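Cysteine S-methyltransferase NleE (Escherichia coli O157:H7, PDB 4R29) probably methylates a zinc-finger cysteine of the host proteins TAB2 and TAB3, using S-adenosylmethionine as methyl donor and thereby blocking NF-kappa-B activation. Local coordinates at residues E85-R89 with N90-T94; S78-P81 with E82-P86; D115-N119 with P120-A124. The protein carries 1 engineered substitution. All blocks are in the same frame, centred on the assembly; numbering follows the deposited sequence.

Interaction 1 (E85-R89 with N90-T94); sequences EPISR and NEAST. With SAM (S-adenosylmethionine), chain E.
Ser88 OG is a well-occupied polar atom: it accepts the backbone N-H of Asn90 (OG to N 2.9 Å), accepts a hydrogen bond from a water, and is hydrogen-bonded to Glu208. The first of these bonds makes an ST turn, for which OG lies anti to Ser88 N (chi1 161°), beside the carbonyl carbon. Glu91 CG lies beside its own backbone N and the chain runs extended beyond it (chi2 171°), bringing OE2 back to Ser88 N, 2.9 Å away and above the carboxylate plane. Glu91 N donates to Ser88 O, also at 2.9 Å; two bonds thus tie residues three apart. One step on, Ala92 N reaches Arg89 O at 3.1 Å. Ile87 adds an apolar touch, CD1 against Ala92 CB at 4.0 Å.

The short 3-10 turn carries the Arg89 guanidinium between two contacts, both off centre toward the rim: S-adenosylmethionine C2, 3.3 Å above the plane, and Ser93 CB on the opposite side. NH1 bonds to Tyr204 and Arg89 N to Glu208. Ala92 O accepts a weak hydrogen bond from the cofactor's amino N (3.2 Å). One compact turn therefore serves both adenine and methionine ends, as a wall of the S-adenosylmethionine pocket.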
loop_
_atom_site.group_PDB
_atom_site.type_symbol
_atom_site.label_atom_id
_atom_site.label_comp_id
_atom_site.label_asym_id
_atom_site.label_seq_id
_atom_site.Cartn_x
_atom_site.Cartn_y
_atom_site.Cartn_z
ATOM N N GLU A 85 -6.486 -4.029 -18.902
ATOM C CA GLU A 85 -7.936 -4.021 -18.774
ATOM C C GLU A 85 -8.309 -3.814 -17.307
ATOM O O GLU A 85 -7.596 -4.269 -16.416
ATOM C CB GLU A 85 -8.517 -5.370 -19.211
ATOM C CG GLU A 85 -8.519 -5.634 -20.702
ATOM C CD GLU A 85 -8.884 -7.074 -21.021
ATOM O OE1 GLU A 85 -9.434 -7.768 -20.128
ATOM O OE2 GLU A 85 -8.613 -7.514 -22.161
ATOM N N PRO A 86 -9.446 -3.153 -17.050
ATOM C CA PRO A 86 -9.953 -2.957 -15.689
ATOM C C PRO A 86 -10.149 -4.263 -14.931
ATOM O O PRO A 86 -10.631 -5.257 -15.484
ATOM C CB PRO A 86 -11.319 -2.303 -15.918
ATOM C CG PRO A 86 -11.187 -1.599 -17.202
ATOM C CD PRO A 86 -10.277 -2.463 -18.049
ATOM N N ILE A 87 -9.782 -4.246 -13.657
ATOM C CA ILE A 87 -10.025 -5.369 -12.785
ATOM C C ILE A 87 -11.280 -5.034 -12.009
ATOM O O ILE A 87 -11.720 -3.877 -11.972
ATOM C CB ILE A 87 -8.884 -5.544 -11.748
ATOM C CG1 ILE A 87 -8.723 -4.258 -10.927
ATOM C CG2 ILE A 87 -7.583 -5.889 -12.438
ATOM C CD1 ILE A 87 -8.035 -4.433 -9.572
ATOM N N SER A 88 -11.845 -6.047 -11.371
ATOM C CA SER A 88 -12.851 -5.805 -10.365
ATOM C C SER A 88 -12.179 -5.399 -9.063
ATOM O O SER A 88 -11.178 -6.001 -8.639
ATOM C CB SER A 88 -13.709 -7.050 -10.120
ATOM O OG SER A 88 -14.361 -6.939 -8.870
ATOM N N ARG A 89 -12.753 -4.368 -8.447
ATOM C CA ARG A 89 -12.423 -3.930 -7.101
ATOM C C ARG A 89 -12.281 -5.115 -6.133
ATOM O O ARG A 89 -11.474 -5.075 -5.196
ATOM C CB ARG A 89 -13.524 -2.975 -6.616
ATOM C CG ARG A 89 -13.838 -3.072 -5.132
ATOM C CD ARG A 89 -12.716 -2.421 -4.351
ATOM N NE ARG A 89 -12.853 -2.598 -2.909
ATOM C CZ ARG A 89 -11.906 -2.268 -2.041
ATOM N NH1 ARG A 89 -10.760 -1.758 -2.481
ATOM N NH2 ARG A 89 -12.098 -2.460 -0.744
ATOM N N ASN A 90 -13.077 -6.157 -6.360
ATOM C CA ASN A 90 -13.039 -7.365 -5.532
ATOM C C ASN A 90 -11.701 -8.110 -5.533
ATOM O O ASN A 90 -11.346 -8.720 -4.534
ATOM C CB ASN A 90 -14.178 -8.313 -5.903
ATOM C CG ASN A 90 -15.537 -7.722 -5.592
ATOM O OD1 ASN A 90 -15.701 -7.001 -4.601
ATOM N ND2 ASN A 90 -16.514 -7.993 -6.451
ATOM N N GLU A 91 -10.960 -8.026 -6.639
ATOM C CA GLU A 91 -9.634 -8.651 -6.753
ATOM C C GLU A 91 -8.558 -7.934 -5.923
ATOM O O GLU A 91 -7.469 -8.473 -5.685
ATOM C CB GLU A 91 -9.187 -8.698 -8.215
ATOM C CG GLU A 91 -10.149 -9.383 -9.171
ATOM C CD GLU A 91 -9.737 -9.202 -10.635
ATOM O OE1 GLU A 91 -8.611 -9.606 -10.999
ATOM O OE2 GLU A 91 -10.527 -8.644 -11.424
ATOM N N ALA A 92 -8.861 -6.713 -5.486
ATOM C CA ALA A 92 -7.865 -5.915 -4.793
ATOM C C ALA A 92 -8.402 -5.339 -3.491
ATOM O O ALA A 92 -8.020 -4.245 -3.092
ATOM C CB ALA A 92 -7.357 -4.804 -5.696
ATOM N N SER A 93 -9.287 -6.069 -2.828
ATOM C CA SER A 93 -9.889 -5.565 -1.599
ATOM C C SER A 93 -9.172 -6.052 -0.349
ATOM O O SER A 93 -9.497 -5.614 0.745
ATOM C CB SER A 93 -11.369 -5.948 -1.523
ATOM O OG SER A 93 -11.519 -7.357 -1.571
ATOM N N THR A 94 -8.214 -6.967 -0.507
ATOM C CA THR A 94 -7.365 -7.380 0.606
ATOM C C THR A 94 -5.948 -6.895 0.325
ATOM O O THR A 94 -5.623 -6.564 -0.813
ATOM C CB THR A 94 -7.383 -8.923 0.799
ATOM O OG1 THR A 94 -6.790 -9.569 -0.338
ATOM C CG2 THR A 94 -8.820 -9.431 0.992
HETATM N N SAM E . -6.074 -1.970 -1.846
HETATM C CA SAM E . -6.774 -1.204 -2.877
HETATM C C SAM E . -6.098 -1.339 -4.237
HETATM O O SAM E . -6.743 -1.101 -5.263
HETATM O OXT SAM E . -4.899 -1.659 -4.320
HETATM C CB SAM E . -6.860 0.281 -2.541
HETATM C CG SAM E . -7.825 0.621 -1.416
HETATM S SD SAM E . -8.316 2.376 -1.376
HETATM C CE SAM E . -9.439 2.235 0.037
HETATM C "C5'" SAM E . -9.563 2.370 -2.688
HETATM C "C4'" SAM E . -10.114 3.776 -2.906
HETATM O "O4'" SAM E . -10.671 3.886 -4.203
HETATM C "C3'" SAM E . -11.216 4.125 -1.910
HETATM O "O3'" SAM E . -10.698 4.796 -0.776
HETATM C "C2'" SAM E . -12.149 5.005 -2.713
HETATM O "O2'" SAM E . -11.749 6.324 -2.480
HETATM C "C1'" SAM E . -11.849 4.676 -4.174
HETATM N N9 SAM E . -12.883 3.848 -4.826
HETATM C C8 SAM E . -13.525 4.145 -5.997
HETATM N N7 SAM E . -14.371 3.145 -6.307
HETATM C C5 SAM E . -14.272 2.202 -5.345
HETATM C C6 SAM E . -14.909 0.982 -5.175
HETATM N N6 SAM E . -15.805 0.566 -6.064
HETATM N N1 SAM E . -14.605 0.212 -4.076
HETATM C C2 SAM E . -13.664 0.649 -3.160
HETATM N N3 SAM E . -13.029 1.863 -3.335
HETATM C C4 SAM E . -13.328 2.628 -4.413
HETATM O O HOH W 1 -16.767 -9.142 -8.695
#

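Interaction 2 (S78-P81 with E82-P86); sequences SVCP and EAFEP
Cys80 and Phe84, four residues apart, form a Cys sulfur-aromatic contact on the protein surface, in the loop between helix 59-76 and helix 95-103. The sulfur comes to the ring edge: SG is 3.6 Å from CZ of Phe84 and 4.8 Å from the ring centroid, in a direction 74° off the ring normal. It therefore lies near the ring plane and not over a face.

Pro81 supplies the second partner. Its ring crosses the Phe84 side chain at about a right angle, with Pro81 CG 3.6 Å from Phe84 CD1 and Pro81 CD 3.6 Å from Phe84 CE1. The aromatic group is thus touched by sulfur at the outer end and by two methylene carbons along one flank; the ring is held by van der Waals and sulfur-aromatic contact, with no polar bond between the two segments.

Backbone and torsions bring these groups together. The chain bends at Glu82, whose side chain leaves the contact fully extended, and is extended again at Ala83. Beyond the bend, Phe84 CG sits beside its own backbone N, anti to the carbonyl carbon (chi1 -56°), and this turns the ring back beside Cys80 and Pro81.

Further out, Ser154 touches both Cys80 and Phe84, and Pro108 also packs on Phe84. At the start of the segment, Ser78 is tied to the fold through Arg151, which donates to its carbonyl O, and through a backbone bond with Ile103. Ser78 OG turns to its own neighbour, donating to Val79 O at 3.2 Å, in the carbonyl plane and on a lone pair.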
loop_
_atom_site.group_PDB
_atom_site.type_symbol
_atom_site.label_atom_id
_atom_site.label_comp_id
_atom_site.label_asym_id
_atom_site.label_seq_id
_atom_site.Cartn_x
_atom_site.Cartn_y
_atom_site.Cartn_z
ATOM N N SER A 78 4.342 -11.978 -13.414
ATOM C CA SER A 78 4.223 -11.951 -14.853
ATOM C C SER A 78 4.667 -10.617 -15.401
ATOM O O SER A 78 4.964 -9.690 -14.641
ATOM C CB SER A 78 2.799 -12.269 -15.285
ATOM O OG SER A 78 2.720 -12.194 -16.692
ATOM N N VAL A 79 4.746 -10.523 -16.725
ATOM C CA VAL A 79 5.076 -9.258 -17.364
ATOM C C VAL A 79 3.794 -8.517 -17.647
ATOM O O VAL A 79 2.718 -9.107 -17.580
ATOM C CB VAL A 79 5.878 -9.454 -18.665
ATOM C CG1 VAL A 79 7.344 -9.800 -18.331
ATOM C CG2 VAL A 79 5.212 -10.520 -19.552
ATOM N N CYS A 80 3.909 -7.228 -17.949
ATOM C CA CYS A 80 2.751 -6.402 -18.260
ATOM C C CYS A 80 2.178 -6.713 -19.616
ATOM O O CYS A 80 2.919 -6.985 -20.552
ATOM C CB CYS A 80 3.144 -4.929 -18.266
ATOM S SG CYS A 80 3.186 -4.199 -16.650
ATOM N N PRO A 81 0.847 -6.628 -19.740
ATOM C CA PRO A 81 0.218 -6.780 -21.051
ATOM C C PRO A 81 0.604 -5.612 -21.934
ATOM O O PRO A 81 1.098 -4.595 -21.440
ATOM C CB PRO A 81 -1.276 -6.700 -20.736
ATOM C CG PRO A 81 -1.340 -5.840 -19.514
ATOM C CD PRO A 81 -0.123 -6.236 -18.706
ATOM N N GLU A 82 0.383 -5.772 -23.232
ATOM C CA GLU A 82 0.574 -4.699 -24.174
ATOM C C GLU A 82 -0.288 -3.535 -23.699
ATOM O O GLU A 82 0.059 -2.376 -23.890
ATOM C CB GLU A 82 0.153 -5.165 -25.567
ATOM C CG GLU A 82 0.576 -4.244 -26.698
ATOM C CD GLU A 82 0.208 -4.797 -28.069
ATOM O OE1 GLU A 82 -1.001 -5.009 -28.325
ATOM O OE2 GLU A 82 1.130 -5.023 -28.888
ATOM N N ALA A 83 -1.413 -3.862 -23.066
ATOM C CA ALA A 83 -2.344 -2.863 -22.533
ATOM C C ALA A 83 -3.196 -3.447 -21.387
ATOM O O ALA A 83 -3.559 -4.624 -21.402
ATOM C CB ALA A 83 -3.235 -2.315 -23.643
ATOM N N PHE A 84 -3.515 -2.628 -20.394
ATOM C CA PHE A 84 -4.286 -3.116 -19.262
ATOM C C PHE A 84 -5.786 -3.068 -19.507
ATOM O O PHE A 84 -6.286 -2.185 -20.214
ATOM C CB PHE A 84 -3.971 -2.313 -18.001
ATOM C CG PHE A 84 -2.518 -2.296 -17.631
ATOM C CD1 PHE A 84 -1.948 -3.365 -16.974
ATOM C CD2 PHE A 84 -1.732 -1.195 -17.915
ATOM C CE1 PHE A 84 -0.614 -3.348 -16.606
ATOM C CE2 PHE A 84 -0.385 -1.177 -17.557
ATOM C CZ PHE A 84 0.167 -2.264 -16.898
ATOM N N GLU A 85 -6.486 -4.029 -18.902
ATOM C CA GLU A 85 -7.936 -4.021 -18.774
ATOM C C GLU A 85 -8.309 -3.814 -17.307
ATOM O O GLU A 85 -7.596 -4.269 -16.416
ATOM C CB GLU A 85 -8.517 -5.370 -19.211
ATOM C CG GLU A 85 -8.519 -5.634 -20.702
ATOM C CD GLU A 85 -8.884 -7.074 -21.021
ATOM O OE1 GLU A 85 -9.434 -7.768 -20.128
ATOM O OE2 GLU A 85 -8.613 -7.514 -22.161
ATOM N N PRO A 86 -9.446 -3.153 -17.050
ATOM C CA PRO A 86 -9.953 -2.957 -15.689
ATOM C C PRO A 86 -10.149 -4.263 -14.931
ATOM O O PRO A 86 -10.631 -5.257 -15.484
ATOM C CB PRO A 86 -11.319 -2.303 -15.918
ATOM C CG PRO A 86 -11.187 -1.599 -17.202
ATOM C CD PRO A 86 -10.277 -2.463 -18.049
#

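Interaction 3 (D115-N119 with P120-A124); sequences DSLYN and PDLHA
Asn119 O collects two hydrogen bonds from His123, one from the backbone and one from the imidazole. His123 N reaches it at 3.3 Å in the carbonyl plane, as expected of the first i to i+4 bond of a helix. His123 ND1 comes closer, at 2.9 Å and almost straight (175°), with the oxygen in the ring plane but ND1 some 45° above the carbonyl plane. Because ND1 donates, this nitrogen carries the proton, and the bond fixes the rotation of the ring. The imidazole gets there with CG beside its own backbone N (chi1 -74°), which turns the ring back toward the Asn119 carbonyl.

Before the helix, Ser116 to Asn119 form a type I beta turn, closed by Asn119 N bonding to Ser116 O at 2.9 Å. Asn119 takes the N-cap position, and Pro120 opens the helix.

The apolar contact is looser: Leu117 CD2 meets Leu122 CD2 at 4.3 Å. The Asp121 carboxylate makes a salt bridge with Arg69.

The turn and its N-capped helix follow strand 109-114. Helix 59-76 packs on Ala124 and sends Phe62 edge-to-face against His123, helix 22-26 touches Tyr118 and Leu122, and strand 145-151 lies against both leucines.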
loop_
_atom_site.group_PDB
_atom_site.type_symbol
_atom_site.label_atom_id
_atom_site.label_comp_id
_atom_site.label_asym_id
_atom_site.label_seq_id
_atom_site.Cartn_x
_atom_site.Cartn_y
_atom_site.Cartn_z
ATOM N N ASP A 115 0.983 -3.310 9.254
ATOM C CA ASP A 115 1.054 -2.930 10.670
ATOM C C ASP A 115 2.487 -3.034 11.208
ATOM O O ASP A 115 2.733 -2.814 12.397
ATOM C CB ASP A 115 0.070 -3.750 11.535
ATOM C CG ASP A 115 0.350 -5.247 11.500
ATOM O OD1 ASP A 115 1.510 -5.643 11.241
ATOM O OD2 ASP A 115 -0.597 -6.031 11.742
ATOM N N SER A 116 3.419 -3.361 10.313
ATOM C CA SER A 116 4.828 -3.499 10.658
ATOM C C SER A 116 5.735 -3.451 9.435
ATOM O O SER A 116 5.520 -4.173 8.457
ATOM C CB SER A 116 5.063 -4.809 11.400
ATOM O OG SER A 116 6.453 -5.060 11.507
ATOM N N LEU A 117 6.762 -2.608 9.498
ATOM C CA LEU A 117 7.756 -2.548 8.433
ATOM C C LEU A 117 8.566 -3.851 8.311
ATOM O O LEU A 117 9.427 -3.960 7.446
ATOM C CB LEU A 117 8.674 -1.336 8.601
ATOM C CG LEU A 117 8.034 0.024 8.296
ATOM C CD1 LEU A 117 9.017 1.185 8.531
ATOM C CD2 LEU A 117 7.459 0.050 6.873
ATOM N N TYR A 118 8.266 -4.834 9.166
ATOM C CA TYR A 118 8.883 -6.169 9.100
ATOM C C TYR A 118 7.968 -7.215 8.483
ATOM O O TYR A 118 8.287 -8.409 8.465
ATOM C CB TYR A 118 9.392 -6.624 10.477
ATOM C CG TYR A 118 10.523 -5.747 10.944
ATOM C CD1 TYR A 118 11.831 -6.004 10.551
ATOM C CD2 TYR A 118 10.276 -4.615 11.719
ATOM C CE1 TYR A 118 12.863 -5.183 10.947
ATOM C CE2 TYR A 118 11.307 -3.783 12.114
ATOM C CZ TYR A 118 12.599 -4.072 11.725
ATOM O OH TYR A 118 13.632 -3.254 12.120
ATOM N N ASN A 119 6.839 -6.753 7.960
ATOM C CA ASN A 119 5.957 -7.619 7.210
ATOM C C ASN A 119 6.737 -8.380 6.141
ATOM O O ASN A 119 7.359 -7.763 5.283
ATOM C CB ASN A 119 4.844 -6.804 6.559
ATOM C CG ASN A 119 3.799 -7.677 5.912
ATOM O OD1 ASN A 119 2.901 -8.195 6.586
ATOM N ND2 ASN A 119 3.907 -7.855 4.602
ATOM N N PRO A 120 6.711 -9.727 6.204
ATOM C CA PRO A 120 7.385 -10.610 5.248
ATOM C C PRO A 120 6.962 -10.413 3.791
ATOM O O PRO A 120 7.832 -10.427 2.932
ATOM C CB PRO A 120 7.001 -12.006 5.743
ATOM C CG PRO A 120 6.840 -11.822 7.203
ATOM C CD PRO A 120 6.188 -10.478 7.354
ATOM N N ASP A 121 5.668 -10.243 3.522
ATOM C CA ASP A 121 5.188 -10.009 2.159
ATOM C C ASP A 121 5.803 -8.742 1.573
ATOM O O ASP A 121 6.176 -8.697 0.411
ATOM C CB ASP A 121 3.662 -9.855 2.142
ATOM C CG ASP A 121 2.942 -11.173 2.202
ATOM O OD1 ASP A 121 3.608 -12.221 2.286
ATOM O OD2 ASP A 121 1.699 -11.164 2.162
ATOM N N LEU A 122 5.860 -7.694 2.384
ATOM C CA LEU A 122 6.376 -6.419 1.926
ATOM C C LEU A 122 7.833 -6.612 1.488
ATOM O O LEU A 122 8.256 -6.093 0.456
ATOM C CB LEU A 122 6.248 -5.356 3.035
ATOM C CG LEU A 122 6.974 -4.025 2.791
ATOM C CD1 LEU A 122 6.514 -3.377 1.462
ATOM C CD2 LEU A 122 6.861 -3.030 3.987
ATOM N N HIS A 123 8.598 -7.363 2.278
ATOM C CA HIS A 123 10.000 -7.597 1.943
ATOM C C HIS A 123 10.152 -8.460 0.691
ATOM O O HIS A 123 10.993 -8.181 -0.154
ATOM C CB HIS A 123 10.771 -8.157 3.148
ATOM C CG HIS A 123 11.049 -7.122 4.188
ATOM N ND1 HIS A 123 10.079 -6.659 5.058
ATOM C CD2 HIS A 123 12.162 -6.395 4.452
ATOM C CE1 HIS A 123 10.593 -5.715 5.825
ATOM N NE2 HIS A 123 11.852 -5.537 5.482
ATOM N N ALA A 124 9.321 -9.491 0.570
ATOM C CA ALA A 124 9.337 -10.355 -0.610
ATOM C C ALA A 124 8.969 -9.577 -1.881
ATOM O O ALA A 124 9.561 -9.791 -2.953
ATOM C CB ALA A 124 8.396 -11.560 -0.419
#

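In the fold
Interactions 1 and 2 are overlapping pieces of the loop joining helix 59-76 to helix 95-103. They share Glu85 and Pro86, and their centres lie 14 Å apart. Interaction 1 brings Arg89 and Ala92 into the S-adenosylmethionine pocket. Interaction 2 stays outside, the Phe84 side chain being about 13 Å from the cofactor but only about 5 Å from the side chain of Arg107, which binds it. Interaction 3 comes later in the chain, after strand 109-114, with its centre 22 Å from that of interaction 1 and 26 Å from that of interaction 2. It touches neither; its Asp121 side chain is about 13 Å from S-adenosylmethionine.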